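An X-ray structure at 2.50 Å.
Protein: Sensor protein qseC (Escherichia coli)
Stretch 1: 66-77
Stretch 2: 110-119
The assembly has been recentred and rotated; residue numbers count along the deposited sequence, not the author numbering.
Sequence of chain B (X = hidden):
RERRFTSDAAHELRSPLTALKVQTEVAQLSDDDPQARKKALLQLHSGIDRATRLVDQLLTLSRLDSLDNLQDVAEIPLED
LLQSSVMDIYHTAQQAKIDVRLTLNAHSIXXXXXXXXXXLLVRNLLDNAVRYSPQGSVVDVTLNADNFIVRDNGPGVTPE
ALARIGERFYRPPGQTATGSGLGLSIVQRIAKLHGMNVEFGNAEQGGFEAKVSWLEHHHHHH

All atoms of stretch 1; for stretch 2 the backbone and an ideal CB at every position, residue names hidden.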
ATOM      1  N   SER B  66      -0.459   4.409  21.044  1.00 62.04           N
ATOM      2  CA  SER B  66       0.743   3.589  21.156  1.00 58.48           C
ATOM      3  C   SER B  66       0.720   2.398  20.200  1.00 55.52           C
ATOM      4  O   SER B  66      -0.262   2.174  19.491  1.00 54.34           O
ATOM      5  CB  SER B  66       0.910   3.099  22.599  1.00 58.72           C
ATOM      6  OG  SER B  66      -0.089   2.149  22.928  1.00 58.38           O
ATOM      7  N   LEU B  67       1.809   1.634  20.204  1.00 53.63           N
ATOM      8  CA  LEU B  67       1.942   0.437  19.379  1.00 53.31           C
ATOM      9  C   LEU B  67       1.373  -0.804  20.073  1.00 54.50           C
ATOM     10  O   LEU B  67       1.386  -1.900  19.506  1.00 52.79           O
ATOM     11  CB  LEU B  67       3.419   0.196  19.039  1.00 51.00           C
ATOM     12  CG  LEU B  67       4.229   1.301  18.351  1.00 49.18           C
ATOM     13  CD1 LEU B  67       5.714   1.003  18.459  1.00 49.62           C
ATOM     14  CD2 LEU B  67       3.821   1.473  16.896  1.00 49.74           C
ATOM     15  N   ASP B  68       0.867  -0.618  21.290  1.00 57.04           N
ATOM     16  CA  ASP B  68       0.476  -1.723  22.170  1.00 60.76           C
ATOM     17  C   ASP B  68      -0.515  -2.727  21.578  1.00 61.44           C
ATOM     18  O   ASP B  68      -0.398  -3.928  21.827  1.00 60.54           O
ATOM     19  CB  ASP B  68      -0.049  -1.185  23.506  1.00 63.41           C
ATOM     20  CG  ASP B  68       1.062  -0.659  24.400  1.00 65.35           C
ATOM     21  OD1 ASP B  68       2.132  -1.302  24.475  1.00 64.33           O
ATOM     22  OD2 ASP B  68       0.860   0.399  25.035  1.00 68.02           O
ATOM     23  N   ASN B  69      -1.477  -2.238  20.796  1.00 62.37           N
ATOM     24  CA  ASN B  69      -2.496  -3.113  20.212  1.00 63.53           C
ATOM     25  C   ASN B  69      -2.485  -3.230  18.682  1.00 62.80           C
ATOM     26  O   ASN B  69      -3.314  -3.944  18.106  1.00 62.88           O
ATOM     27  CB  ASN B  69      -3.889  -2.734  20.728  1.00 65.90           C
ATOM     28  CG  ASN B  69      -4.164  -3.290  22.116  1.00 67.19           C
ATOM     29  OD1 ASN B  69      -4.155  -4.505  22.326  1.00 66.96           O
ATOM     30  ND2 ASN B  69      -4.409  -2.399  23.071  1.00 67.54           N
ATOM     31  N   LEU B  70      -1.544  -2.543  18.033  1.00 58.43           N
ATOM     32  CA  LEU B  70      -1.404  -2.604  16.579  1.00 54.85           C
ATOM     33  C   LEU B  70      -1.014  -3.987  16.092  1.00 53.87           C
ATOM     34  O   LEU B  70      -0.189  -4.659  16.712  1.00 55.15           O
ATOM     35  CB  LEU B  70      -0.367  -1.598  16.080  1.00 53.92           C
ATOM     36  CG  LEU B  70      -0.824  -0.253  15.523  1.00 51.69           C
ATOM     37  CD1 LEU B  70       0.393   0.547  15.111  1.00 50.46           C
ATOM     38  CD2 LEU B  70      -1.777  -0.430  14.348  1.00 50.83           C
ATOM     39  N   GLN B  71      -1.608  -4.392  14.971  1.00 52.73           N
ATOM     40  CA  GLN B  71      -1.275  -5.651  14.313  1.00 52.40           C
ATOM     41  C   GLN B  71       0.178  -5.650  13.863  1.00 50.11           C
ATOM     42  O   GLN B  71       0.691  -4.628  13.404  1.00 46.56           O
ATOM     43  CB  GLN B  71      -2.170  -5.882  13.087  1.00 55.85           C
ATOM     44  CG  GLN B  71      -3.661  -6.051  13.376  1.00 58.76           C
ATOM     45  CD  GLN B  71      -4.014  -7.421  13.921  1.00 60.23           C
ATOM     46  OE1 GLN B  71      -3.756  -7.725  15.087  1.00 62.16           O
ATOM     47  NE2 GLN B  71      -4.626  -8.253  13.083  1.00 60.66           N
ATOM     48  N   ASP B  72       0.829  -6.802  14.015  1.00 49.87           N
ATOM     49  CA  ASP B  72       2.165  -7.065  13.466  1.00 49.16           C
ATOM     50  C   ASP B  72       3.285  -6.164  13.995  1.00 45.97           C
ATOM     51  O   ASP B  72       4.302  -5.980  13.328  1.00 48.94           O
ATOM     52  CB  ASP B  72       2.135  -7.055  11.928  1.00 51.74           C
ATOM     53  CG  ASP B  72       1.165  -8.075  11.356  1.00 55.68           C
ATOM     54  OD1 ASP B  72       1.362  -9.287  11.588  1.00 58.58           O
ATOM     55  OD2 ASP B  72       0.205  -7.663  10.668  1.00 57.14           O
ATOM     56  N   VAL B  73       3.104  -5.614  15.193  1.00 43.04           N
ATOM     57  CA  VAL B  73       4.173  -4.877  15.862  1.00 40.82           C
ATOM     58  C   VAL B  73       5.275  -5.850  16.277  1.00 41.96           C
ATOM     59  O   VAL B  73       5.007  -6.870  16.915  1.00 44.31           O
ATOM     60  CB  VAL B  73       3.653  -4.077  17.074  1.00 39.61           C
ATOM     61  CG1 VAL B  73       4.800  -3.653  17.986  1.00 39.28           C
ATOM     62  CG2 VAL B  73       2.886  -2.858  16.600  1.00 38.44           C
ATOM     63  N   ALA B  74       6.506  -5.536  15.885  1.00 39.26           N
ATOM     64  CA  ALA B  74       7.646  -6.413  16.117  1.00 39.09           C
ATOM     65  C   ALA B  74       8.936  -5.608  16.271  1.00 40.19           C
ATOM     66  O   ALA B  74       8.929  -4.375  16.201  1.00 40.62           O
ATOM     67  CB  ALA B  74       7.772  -7.416  14.977  1.00 35.24           C
ATOM     68  N   GLU B  75      10.041  -6.311  16.500  1.00 41.58           N
ATOM     69  CA  GLU B  75      11.353  -5.682  16.524  1.00 43.99           C
ATOM     70  C   GLU B  75      11.831  -5.537  15.085  1.00 40.42           C
ATOM     71  O   GLU B  75      11.978  -6.528  14.367  1.00 41.19           O
ATOM     72  CB  GLU B  75      12.342  -6.502  17.359  1.00 49.74           C
ATOM     73  CG  GLU B  75      12.004  -6.588  18.852  1.00 54.48           C
ATOM     74  CD  GLU B  75      11.903  -5.227  19.527  1.00 59.03           C
ATOM     75  OE1 GLU B  75      12.833  -4.402  19.374  1.00 61.81           O
ATOM     76  OE2 GLU B  75      10.889  -4.986  20.217  1.00 60.67           O
ATOM     77  N   ILE B  76      12.047  -4.295  14.665  1.00 33.89           N
ATOM     78  CA  ILE B  76      12.388  -4.011  13.277  1.00 31.60           C
ATOM     79  C   ILE B  76      13.884  -3.738  13.125  1.00 29.29           C
ATOM     80  O   ILE B  76      14.407  -2.800  13.731  1.00 31.54           O
ATOM     81  CB  ILE B  76      11.553  -2.820  12.702  1.00 31.25           C
ATOM     82  CG1 ILE B  76      10.053  -2.984  13.007  1.00 31.98           C
ATOM     83  CG2 ILE B  76      11.802  -2.643  11.198  1.00 28.35           C
ATOM     84  CD1 ILE B  76       9.443  -4.328  12.581  1.00 31.11           C
ATOM     85  N   PRO B  77      14.575  -4.562  12.318  1.00 27.83           N
ATOM     86  CA  PRO B  77      15.971  -4.280  11.983  1.00 28.35           C
ATOM     87  C   PRO B  77      16.035  -3.123  10.984  1.00 27.44           C
ATOM     88  O   PRO B  77      15.554  -3.246   9.853  1.00 26.60           O
ATOM     89  CB  PRO B  77      16.468  -5.586  11.342  1.00 26.66           C
ATOM     90  CG  PRO B  77      15.328  -6.576  11.452  1.00 27.34           C
ATOM     91  CD  PRO B  77      14.083  -5.786  11.660  1.00 28.27           C
ATOM     92  N   UNK B 110      17.729  -2.496  16.262  1.00 38.17           N
ATOM     93  CA  UNK B 110      16.340  -2.941  16.220  1.00 39.34           C
ATOM     94  C   UNK B 110      15.443  -2.006  17.017  1.00 39.60           C
ATOM     95  O   UNK B 110      15.752  -1.662  18.160  1.00 43.64           O
ATOM     96  CB  UNK B 110      16.220  -4.369  16.756  1.00 39.34           C
ATOM     97  N   UNK B 111      14.341  -1.590  16.403  1.00 35.32           N
ATOM     98  CA  UNK B 111      13.334  -0.779  17.083  1.00 34.12           C
ATOM     99  C   UNK B 111      11.988  -1.484  17.073  1.00 33.14           C
ATOM    100  O   UNK B 111      11.667  -2.220  16.138  1.00 32.83           O
ATOM    101  CB  UNK B 111      13.215   0.598  16.427  1.00 34.12           C
ATOM    102  N   UNK B 112      11.211  -1.260  18.126  1.00 33.14           N
ATOM    103  CA  UNK B 112       9.863  -1.791  18.208  1.00 35.32           C
ATOM    104  C   UNK B 112       8.969  -0.921  17.334  1.00 34.05           C
ATOM    105  O   UNK B 112       8.915   0.299  17.502  1.00 35.22           O
ATOM    106  CB  UNK B 112       9.363  -1.833  19.654  1.00 35.32           C
ATOM    107  N   UNK B 113       8.292  -1.547  16.383  1.00 31.40           N
ATOM    108  CA  UNK B 113       7.427  -0.800  15.490  1.00 33.26           C
ATOM    109  C   UNK B 113       6.563  -1.626  14.568  1.00 32.44           C
ATOM    110  O   UNK B 113       6.685  -2.849  14.500  1.00 34.72           O
ATOM    111  CB  UNK B 113       8.283   0.140  14.640  1.00 33.26           C
ATOM    112  N   UNK B 114       5.676  -0.931  13.867  1.00 31.54           N
ATOM    113  CA  UNK B 114       4.857  -1.518  12.826  1.00 31.03           C
ATOM    114  C   UNK B 114       5.592  -1.311  11.488  1.00 29.28           C
ATOM    115  O   UNK B 114       5.839  -0.173  11.079  1.00 30.31           O
ATOM    116  CB  UNK B 114       3.458  -0.900  12.806  1.00 31.03           C
ATOM    117  N   UNK B 115       5.978  -2.421  10.826  1.00 28.90           N
ATOM    118  CA  UNK B 115       6.839  -2.438   9.634  1.00 30.17           C
ATOM    119  C   UNK B 115       6.336  -1.593   8.461  1.00 30.30           C
ATOM    120  O   UNK B 115       7.118  -0.866   7.850  1.00 30.17           O
ATOM    121  CB  UNK B 115       7.006  -3.883   9.159  1.00 30.17           C
ATOM    122  N   UNK B 116       5.049  -1.702   8.145  1.00 30.32           N
ATOM    123  CA  UNK B 116       4.467  -0.956   7.031  1.00 30.98           C
ATOM    124  C   UNK B 116       4.481   0.542   7.281  1.00 30.28           C
ATOM    125  O   UNK B 116       4.795   1.324   6.379  1.00 34.56           O
ATOM    126  CB  UNK B 116       3.033  -1.423   6.774  1.00 30.98           C
ATOM    127  N   UNK B 117       4.152   0.939   8.506  1.00 26.90           N
ATOM    128  CA  UNK B 117       4.193   2.340   8.891  1.00 23.76           C
ATOM    129  C   UNK B 117       5.610   2.902   8.833  1.00 26.33           C
ATOM    130  O   UNK B 117       5.814   4.014   8.341  1.00 28.27           O
ATOM    131  CB  UNK B 117       3.618   2.514  10.298  1.00 23.76           C
ATOM    132  N   UNK B 118       6.590   2.137   9.307  1.00 26.39           N
ATOM    133  CA  UNK B 118       7.982   2.605   9.272  1.00 29.94           C
ATOM    134  C   UNK B 118       8.502   2.683   7.845  1.00 29.79           C
ATOM    135  O   UNK B 118       9.307   3.557   7.513  1.00 30.48           O
ATOM    136  CB  UNK B 118       8.878   1.683  10.101  1.00 29.94           C
ATOM    137  N   UNK B 119       8.021   1.767   7.013  1.00 28.20           N
ATOM    138  CA  UNK B 119       8.348   1.747   5.598  1.00 30.97           C
ATOM    139  C   UNK B 119       7.796   2.996   4.908  1.00 31.68           C
ATOM    140  O   UNK B 119       8.477   3.605   4.085  1.00 30.65           O
ATOM    141  CB  UNK B 119       7.797   0.481   4.939  1.00 30.97           C
TER

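Residues 74-77 of stretch 1 form a strand that pairs antiparallel with positions 110-113, so the CB directions of 110-113 alternate between the two faces of the sheet.

Position 110 lies opposite Pro 77 in a non-hydrogen-bonded pair, its CB on the face shared with Glu 75 and Pro 77. The ideal CB is 4.3 Å from Glu 75 OE1, so a basic or polar chain would suit. The residue is Lys 110. Its CG packs 4.3 Å from Pro 77 CA, but the end of the chain leads away from stretch 1.

At position 111, Ile 76 N donates to the carbonyl O of 111 at 2.6 Å, and the N of 111 donates to Ile 76 O at 2.9 Å. The CB shares the face of Ala 74 and Ile 76, yet its nearest atom of stretch 1 is Ile 76 O, 4.5 Å away, so many side chains would fit. Arg 111 occupies it, and its NH2 is hydrogen-bonded elsewhere in the structure.

Position 112 pairs with Glu 75, and its ideal CB is only 3.5 Å from Glu 75 OE2. A short donor is favoured here, and Leu 67 CD1, 4.8 Å from the CB, offers an apolar surface as well; serine or threonine would answer the carboxylate, threonine both. Thr 112, with chi1 in the m well, donates from OG1 to Glu 75 OE2 at 2.6 Å, while its CG2 lies 3.8 Å from Val 73 CG1.

Position 113 forms two backbone hydrogen bonds with Ala 74: Ala 74 N to the O of 113 (3.0 Å) and the N of 113 to Ala 74 O (2.9 Å). Phi/psi of -172/173 is extended and readily adopted by glycine. An ideal CB would stand 3.9 Å from Ile 76 CG1, so a small residue is the safest choice. Gly 113 leaves its CA 3.9 Å from Leu 67 CD1.

Position 114 leaves the strand just before a helix. Its ideal CB is 4.1 Å from Leu 70 CD1 and 4.3 Å from Val 73 CG2, while Gln 71 O lies 4.7 Å away. An aliphatic chain could fill this site, and a polar one could also cap the helix. Gln 114 takes the second course: OE1 accepts from Leu 116 N at 2.7 Å, and NE2 lies 2.7 Å from Gln 71 O.

Position 115 opens the helix, where phi of -56° admits proline; Ile 76 CD1, 4.2 Å from the ideal CB, favours an apolar residue. Pro 115 sets its CG 3.6 Å from Ile 76 CD1.

Positions 116 and 119 touch nothing in stretch 1 and leave the choice open; they are Leu 116 and Ser 119. At 117 and 118 the CBs point toward stretch 1 from farther off, which suits longer apolar chains. Leu 117 CD1 reaches Leu 70 CD1 at 4.1 Å, and Leu 118 CD1 reaches Ile 76 CG1 at 4.2 Å.

Stretch 2, residues 110-119: KRTGQPLLLS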
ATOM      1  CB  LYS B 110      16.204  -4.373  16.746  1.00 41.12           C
ATOM      2  CG  LYS B 110      16.978  -5.420  15.957  1.00 45.47           C
ATOM      3  CD  LYS B 110      16.571  -6.829  16.368  1.00 50.16           C
ATOM      4  CE  LYS B 110      17.442  -7.887  15.707  1.00 53.15           C
ATOM      5  NZ  LYS B 110      18.813  -7.942  16.300  1.00 58.06           N
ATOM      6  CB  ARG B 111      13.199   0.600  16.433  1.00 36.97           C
ATOM      7  CG  ARG B 111      14.308   1.582  16.790  1.00 39.60           C
ATOM      8  CD  ARG B 111      14.282   1.967  18.266  1.00 39.70           C
ATOM      9  NE  ARG B 111      13.137   2.809  18.618  1.00 39.03           N
ATOM     10  CZ  ARG B 111      12.968   3.390  19.803  1.00 39.73           C
ATOM     11  NH1 ARG B 111      13.868   3.225  20.766  1.00 40.03           N
ATOM     12  NH2 ARG B 111      11.900   4.146  20.025  1.00 37.50           N
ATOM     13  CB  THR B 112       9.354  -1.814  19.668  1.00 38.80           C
ATOM     14  OG1 THR B 112      10.294  -2.521  20.487  1.00 41.61           O
ATOM     15  CG2 THR B 112       7.994  -2.510  19.764  1.00 38.91           C
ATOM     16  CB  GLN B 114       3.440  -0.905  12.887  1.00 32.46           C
ATOM     17  CG  GLN B 114       2.627  -0.841  11.589  1.00 36.38           C
ATOM     18  CD  GLN B 114       2.463  -2.163  10.882  1.00 32.41           C
ATOM     19  OE1 GLN B 114       3.076  -2.387   9.852  1.00 38.71           O
ATOM     20  NE2 GLN B 114       1.634  -3.041  11.426  1.00 37.32           N
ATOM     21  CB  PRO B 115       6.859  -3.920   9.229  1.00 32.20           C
ATOM     22  CG  PRO B 115       6.502  -4.665  10.450  1.00 30.70           C
ATOM     23  CD  PRO B 115       5.576  -3.783  11.226  1.00 29.53           C
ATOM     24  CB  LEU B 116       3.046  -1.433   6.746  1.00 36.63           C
ATOM     25  CG  LEU B 116       2.851  -2.560   5.725  1.00 44.07           C
ATOM     26  CD1 LEU B 116       3.729  -3.792   5.973  1.00 46.00           C
ATOM     27  CD2 LEU B 116       1.392  -2.948   5.711  1.00 46.18           C
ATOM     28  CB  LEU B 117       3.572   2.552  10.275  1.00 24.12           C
ATOM     29  CG  LEU B 117       2.063   2.297  10.422  1.00 25.90           C
ATOM     30  CD1 LEU B 117       1.588   2.712  11.802  1.00 25.57           C
ATOM     31  CD2 LEU B 117       1.232   2.997   9.344  1.00 25.46           C
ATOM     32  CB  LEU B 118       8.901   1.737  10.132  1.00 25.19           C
ATOM     33  CG  LEU B 118       8.823   1.978  11.640  1.00 29.09           C
ATOM     34  CD1 LEU B 118       9.895   1.168  12.351  1.00 30.29           C
ATOM     35  CD2 LEU B 118       8.947   3.467  11.985  1.00 25.45           C
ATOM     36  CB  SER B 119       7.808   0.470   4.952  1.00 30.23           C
ATOM     37  OG  SER B 119       8.008   0.482   3.554  1.00 37.50           O
TER
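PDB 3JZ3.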